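DNA replication regulator protein HobA (Helicobacter pylori, PDB 2UVP) is required for initiation of DNA replication and increases the binding of the initiator DnaA to the oriC region. Local coordinates at residues S55-D61 and M117-K123; Y97-A102 and N126-I132. All coordinates share one frame; numbering follows the deposited sequence.

In the fold
Interaction 1 pairs two neighbouring strands, 55-60 and 116-121, of a five-stranded parallel sheet in the order 88-90, 55-60, 116-121, 139-143, 152-153. Interaction 2 lies nearer the surface, where the loop 97-102 meets helix 127-133. Their centres are about 13 Å apart. Along the chain the segments alternate: 55-61, 97-102, 117-123, then 126-132. Strand 116-121 is followed, after a short loop, by helix 127-133. Interaction 1 holds two strands of the sheet together. The packing of Phe118 on Ile132 and of His120 on Leu129 joins it to interaction 2, on one face of the sheet, within an alpha/beta fold of the SIS clan.

Interaction 1. Residues S55-D61 and M117-K123; sequences SLLVSAD and MFWHVGK
Val58 CG1 lies over one face of the Trp119 indole, 4.3 Å above its plane and offset toward the rim. Leu56 CD1 comes obliquely to Trp119 CE3 at 4.0 Å. Phe140, Trp142 and Phe172 also meet this indole. The His120 ring lies on the other face of the sheet, with Ser59, Leu57 and Phe118. Its edge receives Ser59: OG is 2.7 Å from His120 ND1 in a hydrogen bond that either could donate. Two torsions make this possible: Ser59 OG sits between the backbone N and the carbonyl carbon (chi1 57°), and the imidazole extends away from its own backbone N (chi1 176°). The other ring nitrogen, His120 NE2, donates to Lys123 O at 2.9 Å, nearly in the ring plane. Leu57 CD2 reaches Phe118 CE1 obliquely.

These are adjacent, buried strands in the parallel sheet of an alpha/beta fold, and backbone bonds alternate between them. Leu57 N gives a nearly straight bond to Met117 O at 2.8 Å. Past the strand ends, Lys123 N donates to Asp61 OD2 at 2.8 Å, on the anti side of the carboxylate. Asp61 OD1 forms a salt bridge with Arg64.

The imidazole is thus held through both nitrogens, which should limit its rotation. Asp61 has both oxygens engaged; the bond from Lys123 N and the Arg64 charge probably stabilise its carboxylate as an anion.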
ATOM      1  N   SER A  55       8.188  20.609  -7.113  1.00 16.23           N
ATOM      2  CA  SER A  55       7.491  19.405  -6.664  1.00 15.44           C
ATOM      3  C   SER A  55       7.070  19.543  -5.196  1.00 15.12           C
ATOM      4  O   SER A  55       7.703  20.266  -4.410  1.00 14.83           O
ATOM      5  CB  SER A  55       8.385  18.154  -6.866  1.00 15.54           C
ATOM      6  OG  SER A  55       9.609  18.298  -6.175  1.00 16.68           O
ATOM      7  N   LEU A  56       5.980  18.876  -4.818  1.00 14.93           N
ATOM      8  CA  LEU A  56       5.549  18.856  -3.421  1.00 13.78           C
ATOM      9  C   LEU A  56       5.726  17.455  -2.871  1.00 14.01           C
ATOM     10  O   LEU A  56       5.162  16.487  -3.409  1.00 12.93           O
ATOM     11  CB  LEU A  56       4.078  19.285  -3.279  1.00 14.65           C
ATOM     12  CG  LEU A  56       3.758  20.727  -3.663  1.00 14.48           C
ATOM     13  CD1 LEU A  56       2.253  20.887  -3.715  1.00 15.16           C
ATOM     14  CD2 LEU A  56       4.377  21.676  -2.645  1.00 17.69           C
ATOM     15  N   LEU A  57       6.539  17.337  -1.828  1.00 12.66           N
ATOM     16  CA  LEU A  57       6.790  16.036  -1.218  1.00 12.62           C
ATOM     17  C   LEU A  57       5.970  16.041   0.055  1.00 13.10           C
ATOM     18  O   LEU A  57       6.310  16.737   1.022  1.00 13.82           O
ATOM     19  CB  LEU A  57       8.285  15.842  -0.914  1.00 12.51           C
ATOM     20  CG  LEU A  57       9.161  15.323  -2.077  1.00 13.18           C
ATOM     21  CD1 LEU A  57       9.100  16.191  -3.300  1.00 15.16           C
ATOM     22  CD2 LEU A  57      10.609  15.176  -1.549  1.00 14.43           C
ATOM     23  N   VAL A  58       4.896  15.262   0.056  1.00 12.73           N
ATOM     24  CA  VAL A  58       3.879  15.382   1.094  1.00 13.07           C
ATOM     25  C   VAL A  58       4.040  14.280   2.130  1.00 13.09           C
ATOM     26  O   VAL A  58       4.147  13.087   1.801  1.00 12.73           O
ATOM     27  CB  VAL A  58       2.427  15.335   0.489  1.00 13.69           C
ATOM     28  CG1 VAL A  58       1.403  15.735   1.555  1.00 15.20           C
ATOM     29  CG2 VAL A  58       2.286  16.297  -0.699  1.00 13.06           C
ATOM     30  N   SER A  59       4.044  14.674   3.403  1.00 12.36           N
ATOM     31  CA  SER A  59       4.122  13.719   4.496  1.00 12.84           C
ATOM     32  C   SER A  59       3.100  14.093   5.577  1.00 12.82           C
ATOM     33  O   SER A  59       2.627  15.244   5.626  1.00 12.38           O
ATOM     34  CB  SER A  59       5.537  13.692   5.104  1.00 13.39           C
ATOM     35  OG  SER A  59       5.933  14.971   5.564  1.00 15.15           O
ATOM     36  N   ALA A  60       2.791  13.131   6.442  1.00 13.48           N
ATOM     37  CA  ALA A  60       1.835  13.356   7.563  1.00 13.48           C
ATOM     38  C   ALA A  60       2.148  12.406   8.682  1.00 13.57           C
ATOM     39  O   ALA A  60       2.685  11.307   8.452  1.00 13.76           O
ATOM     40  CB  ALA A  60       0.405  13.148   7.101  1.00 13.31           C
ATOM     41  N   ASP A  61       1.756  12.786   9.897  1.00 13.87           N
ATOM     42  CA  ASP A  61       1.899  11.896  11.043  1.00 14.30           C
ATOM     43  C   ASP A  61       0.985  10.662  10.933  1.00 15.01           C
ATOM     44  O   ASP A  61       0.132  10.583  10.038  1.00 14.36           O
ATOM     45  CB  ASP A  61       1.743  12.685  12.372  1.00 14.03           C
ATOM     46  CG  ASP A  61       0.312  13.151  12.648  1.00 15.37           C
ATOM     47  OD1 ASP A  61      -0.660  12.603  12.085  1.00 17.20           O
ATOM     48  OD2 ASP A  61       0.157  14.067  13.485  1.00 15.42           O
ATOM     49  N   MET A 117       9.709  20.762  -2.414  1.00 17.25           N
ATOM     50  CA  MET A 117       9.248  21.494  -1.241  1.00 17.54           C
ATOM     51  C   MET A 117       8.544  20.462  -0.377  1.00 17.03           C
ATOM     52  O   MET A 117       7.768  19.653  -0.904  1.00 16.74           O
ATOM     53  CB  MET A 117       8.285  22.629  -1.631  1.00 16.80           C
ATOM     54  CG  MET A 117       7.544  23.222  -0.434  1.00 18.84           C
ATOM     55  SD  MET A 117       6.347  24.509  -0.849  1.00 20.50           S
ATOM     56  CE  MET A 117       7.428  25.916  -1.061  1.00 20.13           C
ATOM     57  N   PHE A 118       8.842  20.463   0.923  1.00 16.34           N
ATOM     58  CA  PHE A 118       8.231  19.516   1.850  1.00 17.03           C
ATOM     59  C   PHE A 118       6.931  20.076   2.371  1.00 16.81           C
ATOM     60  O   PHE A 118       6.906  21.190   2.899  1.00 18.60           O
ATOM     61  CB  PHE A 118       9.137  19.228   3.037  1.00 17.49           C
ATOM     62  CG  PHE A 118      10.398  18.519   2.673  1.00 18.86           C
ATOM     63  CD1 PHE A 118      10.376  17.188   2.268  1.00 20.66           C
ATOM     64  CD2 PHE A 118      11.612  19.181   2.753  1.00 19.99           C
ATOM     65  CE1 PHE A 118      11.565  16.520   1.934  1.00 20.61           C
ATOM     66  CE2 PHE A 118      12.810  18.528   2.418  1.00 22.00           C
ATOM     67  CZ  PHE A 118      12.786  17.200   2.010  1.00 21.49           C
ATOM     68  N   TRP A 119       5.858  19.313   2.240  1.00 15.14           N
ATOM     69  CA  TRP A 119       4.572  19.721   2.826  1.00 14.36           C
ATOM     70  C   TRP A 119       4.261  18.700   3.883  1.00 13.75           C
ATOM     71  O   TRP A 119       4.010  17.527   3.571  1.00 13.25           O
ATOM     72  CB  TRP A 119       3.494  19.709   1.759  1.00 13.94           C
ATOM     73  CG  TRP A 119       2.102  20.074   2.195  1.00 14.20           C
ATOM     74  CD1 TRP A 119       1.640  20.328   3.474  1.00 13.86           C
ATOM     75  CD2 TRP A 119       0.978  20.202   1.329  1.00 12.83           C
ATOM     76  NE1 TRP A 119       0.288  20.612   3.434  1.00 14.66           N
ATOM     77  CE2 TRP A 119      -0.143  20.528   2.133  1.00 12.13           C
ATOM     78  CE3 TRP A 119       0.803  20.050  -0.050  1.00 12.31           C
ATOM     79  CZ2 TRP A 119      -1.409  20.750   1.590  1.00 14.09           C
ATOM     80  CZ3 TRP A 119      -0.444  20.269  -0.595  1.00 13.63           C
ATOM     81  CH2 TRP A 119      -1.548  20.618   0.233  1.00 14.24           C
ATOM     82  N   HIS A 120       4.319  19.108   5.150  1.00 13.30           N
ATOM     83  CA  HIS A 120       4.131  18.122   6.215  1.00 13.25           C
ATOM     84  C   HIS A 120       2.943  18.518   7.063  1.00 13.47           C
ATOM     85  O   HIS A 120       2.785  19.698   7.379  1.00 14.17           O
ATOM     86  CB  HIS A 120       5.378  17.968   7.094  1.00 14.09           C
ATOM     87  CG  HIS A 120       5.174  17.026   8.234  1.00 13.74           C
ATOM     88  ND1 HIS A 120       5.174  15.654   8.074  1.00 13.25           N
ATOM     89  CD2 HIS A 120       4.855  17.255   9.535  1.00 13.12           C
ATOM     90  CE1 HIS A 120       4.927  15.083   9.239  1.00 15.42           C
ATOM     91  NE2 HIS A 120       4.686  16.033  10.127  1.00 13.82           N
ATOM     92  N   VAL A 121       2.143  17.526   7.446  1.00 12.40           N
ATOM     93  CA  VAL A 121       0.983  17.755   8.312  1.00 12.31           C
ATOM     94  C   VAL A 121       1.060  16.950   9.591  1.00 12.49           C
ATOM     95  O   VAL A 121       1.088  15.716   9.570  1.00 12.54           O
ATOM     96  CB  VAL A 121      -0.336  17.399   7.591  1.00 10.93           C
ATOM     97  CG1 VAL A 121      -1.528  17.745   8.491  1.00 10.69           C
ATOM     98  CG2 VAL A 121      -0.400  18.139   6.255  1.00 13.06           C
ATOM     99  N   GLY A 122       1.071  17.658  10.722  1.00 13.75           N
ATOM    100  CA  GLY A 122       0.875  17.031  12.007  1.00 14.01           C
ATOM    101  C   GLY A 122       2.163  16.916  12.800  1.00 15.70           C
ATOM    102  O   GLY A 122       3.112  17.696  12.595  1.00 15.56           O
ATOM    103  N   LYS A 123       2.175  15.942  13.695  1.00 17.20           N
ATOM    104  CA  LYS A 123       3.337  15.678  14.561  1.00 18.78           C
ATOM    105  C   LYS A 123       4.537  15.270  13.735  1.00 19.47           C
ATOM    106  O   LYS A 123       4.386  14.607  12.687  1.00 18.66           O
ATOM    107  CB  LYS A 123       3.015  14.558  15.538  1.00 19.04           C
ATOM    108  CG  LYS A 123       1.924  14.900  16.530  1.00 22.60           C
ATOM    109  CD  LYS A 123       1.774  13.821  17.603  1.00 27.13           C
ATOM    110  CE  LYS A 123       1.265  12.508  17.022  1.00 30.49           C
ATOM    111  NZ  LYS A 123       0.783  11.548  18.072  1.00 33.35           N
TER

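Interaction 2. Residues Y97-A102 and N126-I132; sequences YPKNDA and NEGLKTI
Asn126 reaches from the start of helix 127-133 to the loop 97-102. Its CB points toward the loop, and CG lies between the backbone N and the carbonyl carbon (chi1 80°). There the amide divides its work. OD1 turns back to its own helix and accepts from Leu129 N at 3.2 Å, an N-cap bond whose donor stands above the carbonyl plane. ND2 crosses to the loop and donates to Pro98 O at 2.8 Å. That bond is fairly straight, 166° at the hydrogen, and Pro98 O lies close to the amide plane. The two bonds should hold the amide in this rotation.

Beyond the amide the contact is apolar. Ile132 CD1 abuts Pro98 CG of the pyrrolidine ring at 3.3 Å, tighter than usual for two carbons. Pro98 CG also lies 3.5 Å from Leu129 N, against the first turn of the helix. Gly128 has no side chain, and the proline ring packs close to its backbone. Farther along, Ala102 CB lies 3.2 Å from Gly128 O and 3.6 Å from Thr131 CB. Tyr97 OH meets Leu129 CD2 at 3.5 Å.

The loop follows strand 88-90 and leads into helix 102-112. Ser105 of that helix touches both Pro98 and Ile132. Helix 127-133 packs on His120 and Phe118 of strand 116-121 through Leu129 and Ile132, while Tyr97 and Pro98 also touch Phe91.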
ATOM      1  N   TYR A  97      12.197   8.539   2.822  1.00 21.56           N
ATOM      2  CA  TYR A  97      11.663   8.964   4.101  1.00 23.26           C
ATOM      3  C   TYR A  97      12.680   8.592   5.182  1.00 24.97           C
ATOM      4  O   TYR A  97      13.139   7.451   5.221  1.00 23.95           O
ATOM      5  CB  TYR A  97      10.324   8.308   4.385  1.00 23.24           C
ATOM      6  CG  TYR A  97       9.658   8.891   5.597  1.00 23.21           C
ATOM      7  CD1 TYR A  97       8.771   9.963   5.484  1.00 22.40           C
ATOM      8  CD2 TYR A  97       9.923   8.375   6.870  1.00 24.70           C
ATOM      9  CE1 TYR A  97       8.139  10.495   6.622  1.00 23.52           C
ATOM     10  CE2 TYR A  97       9.314   8.910   8.005  1.00 24.93           C
ATOM     11  CZ  TYR A  97       8.424   9.966   7.867  1.00 24.07           C
ATOM     12  OH  TYR A  97       7.834  10.487   9.004  1.00 24.04           O
ATOM     13  N   PRO A  98      13.052   9.566   6.033  1.00 27.08           N
ATOM     14  CA  PRO A  98      14.114   9.331   7.009  1.00 29.79           C
ATOM     15  C   PRO A  98      13.594   8.571   8.208  1.00 32.60           C
ATOM     16  O   PRO A  98      12.897   9.136   9.057  1.00 34.05           O
ATOM     17  CB  PRO A  98      14.525  10.742   7.415  1.00 29.33           C
ATOM     18  CG  PRO A  98      13.246  11.536   7.282  1.00 28.68           C
ATOM     19  CD  PRO A  98      12.519  10.942   6.113  1.00 27.12           C
ATOM     20  N   LYS A  99      13.882   7.285   8.243  1.00 35.64           N
ATOM     21  CA  LYS A  99      13.759   6.526   9.474  1.00 38.71           C
ATOM     22  C   LYS A  99      15.042   6.733  10.273  1.00 40.04           C
ATOM     23  O   LYS A  99      14.992   7.081  11.458  1.00 40.93           O
ATOM     24  CB  LYS A  99      13.482   5.056   9.172  1.00 38.86           C
ATOM     25  CG  LYS A  99      12.002   4.795   8.991  1.00 40.47           C
ATOM     26  CD  LYS A  99      11.675   4.220   7.633  1.00 41.49           C
ATOM     27  CE  LYS A  99      10.176   4.342   7.370  1.00 43.15           C
ATOM     28  NZ  LYS A  99       9.808   4.117   5.938  1.00 43.07           N
ATOM     29  N   ASN A 100      16.185   6.549   9.612  1.00 41.87           N
ATOM     30  CA  ASN A 100      17.499   6.929  10.155  1.00 42.97           C
ATOM     31  C   ASN A 100      18.594   6.561   9.156  1.00 43.18           C
ATOM     32  O   ASN A 100      18.707   5.383   8.820  1.00 43.98           O
ATOM     33  CB  ASN A 100      17.759   6.221  11.485  1.00 43.45           C
ATOM     34  CG  ASN A 100      18.658   7.017  12.401  1.00 44.61           C
ATOM     35  OD1 ASN A 100      19.579   6.469  13.008  1.00 46.33           O
ATOM     36  ND2 ASN A 100      18.396   8.321  12.512  1.00 45.93           N
ATOM     37  N   ASP A 101      19.418   7.511   8.683  1.00 43.18           N
ATOM     38  CA  ASP A 101      19.564   8.890   9.188  1.00 42.50           C
ATOM     39  C   ASP A 101      19.263  10.014   8.162  1.00 41.55           C
ATOM     40  O   ASP A 101      19.293   9.798   6.940  1.00 42.22           O
ATOM     41  CB  ASP A 101      20.997   9.074   9.678  1.00 43.12           C
ATOM     42  CG  ASP A 101      22.018   8.924   8.553  1.00 44.37           C
ATOM     43  OD1 ASP A 101      22.484   9.954   8.015  1.00 45.26           O
ATOM     44  OD2 ASP A 101      22.331   7.771   8.188  1.00 46.48           O
ATOM     45  N   ALA A 102      19.032  11.224   8.674  1.00 39.66           N
ATOM     46  CA  ALA A 102      18.523  12.352   7.875  1.00 37.46           C
ATOM     47  C   ALA A 102      19.478  12.957   6.826  1.00 35.98           C
ATOM     48  O   ALA A 102      19.019  13.507   5.824  1.00 34.37           O
ATOM     49  CB  ALA A 102      17.983  13.446   8.792  1.00 37.45           C
ATOM     50  N   ASN A 126       9.714  11.534  14.241  1.00 27.21           N
ATOM     51  CA  ASN A 126      11.104  11.156  14.500  1.00 28.08           C
ATOM     52  C   ASN A 126      12.107  12.256  14.179  1.00 27.68           C
ATOM     53  O   ASN A 126      11.805  13.215  13.452  1.00 27.13           O
ATOM     54  CB  ASN A 126      11.471   9.815  13.831  1.00 28.74           C
ATOM     55  CG  ASN A 126      11.778   9.952  12.346  1.00 29.90           C
ATOM     56  OD1 ASN A 126      11.232  10.812  11.660  1.00 33.56           O
ATOM     57  ND2 ASN A 126      12.660   9.090  11.846  1.00 30.95           N
ATOM     58  N   GLU A 127      13.312  12.112  14.734  1.00 27.35           N
ATOM     59  CA  GLU A 127      14.320  13.160  14.622  1.00 27.20           C
ATOM     60  C   GLU A 127      14.839  13.356  13.200  1.00 25.94           C
ATOM     61  O   GLU A 127      15.217  14.463  12.815  1.00 25.94           O
ATOM     62  CB  GLU A 127      15.467  12.892  15.607  1.00 27.91           C
ATOM     63  CG  GLU A 127      15.097  13.202  17.059  1.00 31.34           C
ATOM     64  CD  GLU A 127      15.053  14.703  17.324  1.00 34.35           C
ATOM     65  OE1 GLU A 127      15.789  15.454  16.647  1.00 36.49           O
ATOM     66  OE2 GLU A 127      14.282  15.133  18.206  1.00 38.60           O
ATOM     67  N   GLY A 128      14.856  12.281  12.417  1.00 24.73           N
ATOM     68  CA  GLY A 128      15.291  12.366  11.029  1.00 23.67           C
ATOM     69  C   GLY A 128      14.391  13.267  10.194  1.00 23.07           C
ATOM     70  O   GLY A 128      14.870  14.069   9.395  1.00 22.47           O
ATOM     71  N   LEU A 129      13.078  13.139  10.393  1.00 22.44           N
ATOM     72  CA  LEU A 129      12.131  14.033   9.731  1.00 22.05           C
ATOM     73  C   LEU A 129      12.332  15.465  10.224  1.00 22.25           C
ATOM     74  O   LEU A 129      12.359  16.398   9.432  1.00 21.80           O
ATOM     75  CB  LEU A 129      10.684  13.573   9.965  1.00 21.56           C
ATOM     76  CG  LEU A 129       9.602  14.384   9.219  1.00 22.14           C
ATOM     77  CD1 LEU A 129       9.805  14.350   7.688  1.00 22.05           C
ATOM     78  CD2 LEU A 129       8.223  13.886   9.615  1.00 21.15           C
ATOM     79  N   LYS A 130      12.487  15.635  11.540  1.00 23.45           N
ATOM     80  CA  LYS A 130      12.709  16.965  12.095  1.00 24.34           C
ATOM     81  C   LYS A 130      13.906  17.626  11.424  1.00 24.30           C
ATOM     82  O   LYS A 130      13.817  18.760  10.981  1.00 23.82           O
ATOM     83  CB  LYS A 130      12.887  16.904  13.616  1.00 25.36           C
ATOM     84  CG  LYS A 130      12.953  18.272  14.270  1.00 28.06           C
ATOM     85  CD  LYS A 130      12.034  18.351  15.489  1.00 34.02           C
ATOM     86  CE  LYS A 130      12.762  18.030  16.778  1.00 37.45           C
ATOM     87  NZ  LYS A 130      12.197  18.831  17.917  1.00 38.66           N
ATOM     88  N   THR A 131      15.004  16.885  11.310  1.00 25.10           N
ATOM     89  CA  THR A 131      16.216  17.392  10.675  1.00 26.16           C
ATOM     90  C   THR A 131      15.974  17.816   9.224  1.00 26.00           C
ATOM     91  O   THR A 131      16.493  18.828   8.772  1.00 26.48           O
ATOM     92  CB  THR A 131      17.355  16.340  10.773  1.00 26.64           C
ATOM     93  OG1 THR A 131      17.605  16.045  12.156  1.00 28.46           O
ATOM     94  CG2 THR A 131      18.632  16.850  10.141  1.00 27.88           C
ATOM     95  N   ILE A 132      15.169  17.046   8.499  1.00 25.96           N
ATOM     96  CA  ILE A 132      14.883  17.344   7.104  1.00 26.55           C
ATOM     97  C   ILE A 132      14.057  18.633   6.997  1.00 25.98           C
ATOM     98  O   ILE A 132      14.346  19.519   6.179  1.00 25.91           O
ATOM     99  CB  ILE A 132      14.192  16.124   6.428  1.00 26.86           C
ATOM    100  CG1 ILE A 132      15.267  15.204   5.846  1.00 28.68           C
ATOM    101  CG2 ILE A 132      13.217  16.557   5.347  1.00 28.31           C
ATOM    102  CD1 ILE A 132      14.765  13.849   5.442  1.00 30.07           C
TER